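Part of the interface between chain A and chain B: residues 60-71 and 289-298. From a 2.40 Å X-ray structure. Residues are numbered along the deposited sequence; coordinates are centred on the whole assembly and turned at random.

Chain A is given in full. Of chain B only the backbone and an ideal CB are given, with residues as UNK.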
# COMPACT_ATOMS: atom_id res chain seq x y z
N THR A 60 19.38 2.57 -3.62
CA THR A 60 19.23 4.03 -3.61
C THR A 60 18.71 4.53 -4.95
O THR A 60 17.75 5.30 -4.95
CB THR A 60 20.54 4.71 -3.19
OG1 THR A 60 20.94 4.22 -1.91
CG2 THR A 60 20.44 6.21 -3.14
N GLU A 61 19.32 4.07 -6.08
CA GLU A 61 18.92 4.48 -7.42
C GLU A 61 17.49 4.11 -7.71
O GLU A 61 16.73 4.94 -8.21
CB GLU A 61 19.86 3.93 -8.49
CG GLU A 61 19.68 4.62 -9.83
CD GLU A 61 20.11 3.88 -11.08
OE1 GLU A 61 19.84 2.66 -11.20
OE2 GLU A 61 20.63 4.55 -12.00
N LEU A 62 17.09 2.89 -7.35
CA LEU A 62 15.71 2.44 -7.53
C LEU A 62 14.79 3.36 -6.78
O LEU A 62 13.87 3.91 -7.37
CB LEU A 62 15.53 0.98 -7.06
CG LEU A 62 16.06 -0.10 -8.02
CD1 LEU A 62 15.93 -1.49 -7.39
CD2 LEU A 62 15.30 -0.09 -9.33
N LEU A 63 15.12 3.63 -5.51
CA LEU A 63 14.36 4.50 -4.62
C LEU A 63 14.23 5.93 -5.17
O LEU A 63 13.12 6.46 -5.22
CB LEU A 63 14.98 4.48 -3.21
CG LEU A 63 14.10 4.93 -2.05
CD1 LEU A 63 13.28 3.77 -1.50
CD2 LEU A 63 14.96 5.50 -0.94
N LEU A 64 15.36 6.56 -5.56
CA LEU A 64 15.39 7.92 -6.10
C LEU A 64 14.61 8.01 -7.42
O LEU A 64 13.81 8.92 -7.59
CB LEU A 64 16.84 8.41 -6.33
CG LEU A 64 17.73 8.64 -5.10
CD1 LEU A 64 19.19 8.79 -5.52
CD2 LEU A 64 17.29 9.88 -4.29
N ASP A 65 14.84 7.03 -8.33
CA ASP A 65 14.16 6.99 -9.63
C ASP A 65 12.66 6.84 -9.48
O ASP A 65 11.92 7.54 -10.18
CB ASP A 65 14.77 5.95 -10.56
CG ASP A 65 16.15 6.32 -11.10
OD1 ASP A 65 16.51 7.52 -11.05
OD2 ASP A 65 16.85 5.40 -11.60
N ILE A 66 12.20 6.00 -8.54
CA ILE A 66 10.76 5.87 -8.28
C ILE A 66 10.22 7.22 -7.75
O ILE A 66 9.19 7.68 -8.23
CB ILE A 66 10.43 4.66 -7.38
CG1 ILE A 66 10.77 3.35 -8.11
CG2 ILE A 66 8.95 4.67 -6.93
CD1 ILE A 66 11.11 2.20 -7.29
N CYS A 67 10.97 7.89 -6.84
CA CYS A 67 10.60 9.20 -6.26
C CYS A 67 10.42 10.27 -7.34
O CYS A 67 9.49 11.08 -7.24
CB CYS A 67 11.60 9.63 -5.19
SG CYS A 67 11.42 8.75 -3.60
N VAL A 68 11.28 10.24 -8.38
CA VAL A 68 11.22 11.16 -9.52
C VAL A 68 9.92 10.91 -10.32
O VAL A 68 9.18 11.87 -10.54
CB VAL A 68 12.48 11.09 -10.42
CG1 VAL A 68 12.35 12.03 -11.61
CG2 VAL A 68 13.74 11.41 -9.63
N SER A 69 9.62 9.64 -10.67
CA SER A 69 8.39 9.23 -11.36
C SER A 69 7.12 9.60 -10.56
O SER A 69 6.10 9.96 -11.16
CB SER A 69 8.40 7.73 -11.63
OG SER A 69 9.42 7.39 -12.54
N LEU A 70 7.20 9.51 -9.21
CA LEU A 70 6.10 9.85 -8.30
C LEU A 70 5.96 11.36 -8.10
O LEU A 70 5.01 11.79 -7.46
CB LEU A 70 6.27 9.16 -6.91
CG LEU A 70 6.08 7.64 -6.83
CD1 LEU A 70 6.31 7.14 -5.42
CD2 LEU A 70 4.69 7.21 -7.33
N LYS A 71 6.90 12.17 -8.61
CA LYS A 71 6.90 13.65 -8.46
C LYS A 71 7.25 14.10 -7.04
O LYS A 71 6.91 15.22 -6.63
CB LYS A 71 5.64 14.36 -9.02
CG LYS A 71 5.47 14.24 -10.54
CD LYS A 71 4.35 13.24 -10.94
CE LYS A 71 2.93 13.72 -10.64
NZ LYS A 71 1.94 12.61 -10.66
N UNK B 289 16.72 5.06 -19.67
CA UNK B 289 17.19 5.93 -18.57
C UNK B 289 16.92 5.32 -17.18
O UNK B 289 17.30 5.91 -16.17
CB UNK B 289 16.51 7.30 -18.67
N UNK B 290 16.28 4.11 -17.15
CA UNK B 290 15.87 3.36 -15.95
C UNK B 290 14.84 4.13 -15.11
O UNK B 290 14.47 3.70 -14.02
CB UNK B 290 17.10 3.04 -15.09
N UNK B 291 14.32 5.23 -15.67
CA UNK B 291 13.36 6.09 -15.00
C UNK B 291 11.88 5.88 -15.37
O UNK B 291 11.06 6.74 -15.15
CB UNK B 291 13.74 7.54 -15.29
N UNK B 292 11.55 4.70 -15.85
CA UNK B 292 10.18 4.36 -16.17
C UNK B 292 10.12 3.07 -16.96
O UNK B 292 11.14 2.60 -17.45
CB UNK B 292 9.51 5.49 -16.95
N UNK B 293 8.92 2.50 -17.17
CA UNK B 293 7.62 2.94 -16.63
C UNK B 293 7.61 2.73 -15.11
O UNK B 293 8.36 1.89 -14.59
CB UNK B 293 6.47 2.18 -17.29
N UNK B 294 6.77 3.51 -14.39
CA UNK B 294 6.68 3.43 -12.94
C UNK B 294 6.43 2.01 -12.44
O UNK B 294 7.11 1.55 -11.51
CB UNK B 294 5.57 4.35 -12.44
N UNK B 295 5.46 1.30 -13.05
CA UNK B 295 5.11 -0.06 -12.65
C UNK B 295 6.35 -0.98 -12.76
O UNK B 295 6.56 -1.80 -11.88
CB UNK B 295 3.96 -0.59 -13.51
N UNK B 296 7.19 -0.82 -13.82
CA UNK B 296 8.42 -1.59 -14.05
C UNK B 296 9.47 -1.28 -13.01
O UNK B 296 10.14 -2.19 -12.52
CB UNK B 296 8.98 -1.31 -15.45
N UNK B 297 9.63 0.02 -12.67
CA UNK B 297 10.54 0.46 -11.62
C UNK B 297 10.11 -0.17 -10.27
O UNK B 297 10.97 -0.65 -9.52
CB UNK B 297 10.56 1.99 -11.53
N UNK B 298 8.78 -0.22 -9.99
CA UNK B 298 8.28 -0.82 -8.75
C UNK B 298 8.61 -2.31 -8.73
O UNK B 298 9.12 -2.81 -7.73
CB UNK B 298 6.77 -0.60 -8.61

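Position 289 lies in a loop, with nothing of the chain A stretch within 5.5 Å of its ideal CB, so chain A sets little demand here. It is B:Asp289, whose OD1 accepts a hydrogen bond from the backbone N of position 291 (3.0 Å).

Position 290 has positive phi (63°), which glycine, asparagine or aspartate adopts most readily. Its CB, however, points toward two carboxylates, 4.2 Å from A:Asp65 OD2 and 4.8 Å from A:Glu61 OE1, so a long basic side chain would suit and an acidic one would not. The residue is B:Arg290. Its guanidinium meets A:Glu61 edge-on in a salt bridge, NH2 to OE2 at 2.8 Å and NE to OE1 at 3.2 Å, a two-pronged match of donors to acceptors. A water joins its backbone O (2.8 Å) to A:Asp65 OD2 (2.9 Å), donating to both.

At 291 the CB points sideways, 5.0 Å from A:Asp65 CG, with A:Val68 and A:Ser69 close by. Lysine or arginine could reach the charge, and glutamine could offer a neutral donor. B:Arg291 bends round so that NE donates to A:Asp65 OD1 (3.1 Å) in a salt bridge, while its CD packs 3.9 Å from A:Val68 CG1.

Position 292 has phi/psi of 168/170, a region that favours glycine, and B:Gly292 fills it. The CB of 293 points away from chain A; its phi of -67° and the cis peptide bond before it suit B:Pro293, which occupies the N-cap position of the following helix.

The CB of 294 is sideways, 4.5 Å from A:Ser69 CB, and A:Ile66 and A:Leu70 offer aliphatic surface within reach. Leucine, isoleucine or methionine would serve. B:Leu294 sets CD2 3.7 Å from A:Leu70 CD2 and CD1 4.0 Å from A:Ile66 CG2.

Positions 295 and 296 are helical and out of reach of the chain A stretch, so it sets no preference beyond a residue compatible with a helix; they hold B:Leu295 and B:Thr296.

The CB of 297 points toward chain A, 3.7 Å from A:Ile66 CG1. Beyond lie the carbonyl O of A:Asp65 and the hydroxyl of A:Ser69, so an aliphatic stem ending in a group that both donates and accepts fits: glutamine meets both needs, whereas glutamate would have no donor for the carbonyl and methionine would keep only the apolar contact. B:Gln297 uses both ends of its amide: OE1 accepts from A:Ser69 OG (2.7 Å), and NE2 donates a weak bond to A:Asp65 O (3.1 Å). Its CB rests 3.6 Å from A:Ile66 CG1.

At 298 the CB points away, yet A:Ile66 CD1 is only 5.3 Å from it, so a branched or flexible apolar chain could turn back. B:Leu298 does, placing CD2 3.9 Å from A:Ile66 CG2.

Chain B 289-298: DRRGPLLTQL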
# COMPACT_ATOMS: atom_id res chain seq x y z
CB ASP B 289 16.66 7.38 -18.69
CG ASP B 289 15.15 7.63 -18.71
OD1 ASP B 289 14.39 6.76 -18.24
OD2 ASP B 289 14.74 8.74 -19.11
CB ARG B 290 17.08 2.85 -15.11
CG ARG B 290 18.08 2.02 -15.93
CD ARG B 290 19.06 1.26 -15.07
NE ARG B 290 20.01 2.14 -14.40
CZ ARG B 290 21.16 2.55 -14.91
NH1 ARG B 290 21.54 2.14 -16.12
NH2 ARG B 290 21.95 3.36 -14.22
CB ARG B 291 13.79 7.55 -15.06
CG ARG B 291 13.71 8.20 -13.66
CD ARG B 291 14.57 9.44 -13.53
NE ARG B 291 16.00 9.12 -13.62
CZ ARG B 291 16.76 9.32 -14.69
NH1 ARG B 291 16.23 9.81 -15.80
NH2 ARG B 291 18.05 9.02 -14.66
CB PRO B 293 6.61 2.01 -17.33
CG PRO B 293 7.42 1.33 -18.51
CD PRO B 293 8.82 1.28 -18.02
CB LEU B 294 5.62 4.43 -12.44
CG LEU B 294 5.23 4.39 -10.94
CD1 LEU B 294 6.44 4.46 -10.02
CD2 LEU B 294 4.25 5.51 -10.64
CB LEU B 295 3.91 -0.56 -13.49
CG LEU B 295 3.37 -1.96 -13.14
CD1 LEU B 295 1.90 -2.07 -13.45
CD2 LEU B 295 4.07 -3.02 -13.96
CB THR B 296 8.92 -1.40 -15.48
OG1 THR B 296 7.87 -1.72 -16.38
CG2 THR B 296 10.12 -2.27 -15.80
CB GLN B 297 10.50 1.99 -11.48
CG GLN B 297 11.16 2.77 -12.60
CD GLN B 297 10.85 4.23 -12.38
OE1 GLN B 297 9.75 4.71 -12.63
NE2 GLN B 297 11.77 4.95 -11.79
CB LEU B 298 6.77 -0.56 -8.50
CG LEU B 298 6.33 0.90 -8.23
CD1 LEU B 298 4.84 1.01 -8.32
CD2 LEU B 298 6.78 1.39 -6.86
O HOH W 1 15.81 2.69 -11.83
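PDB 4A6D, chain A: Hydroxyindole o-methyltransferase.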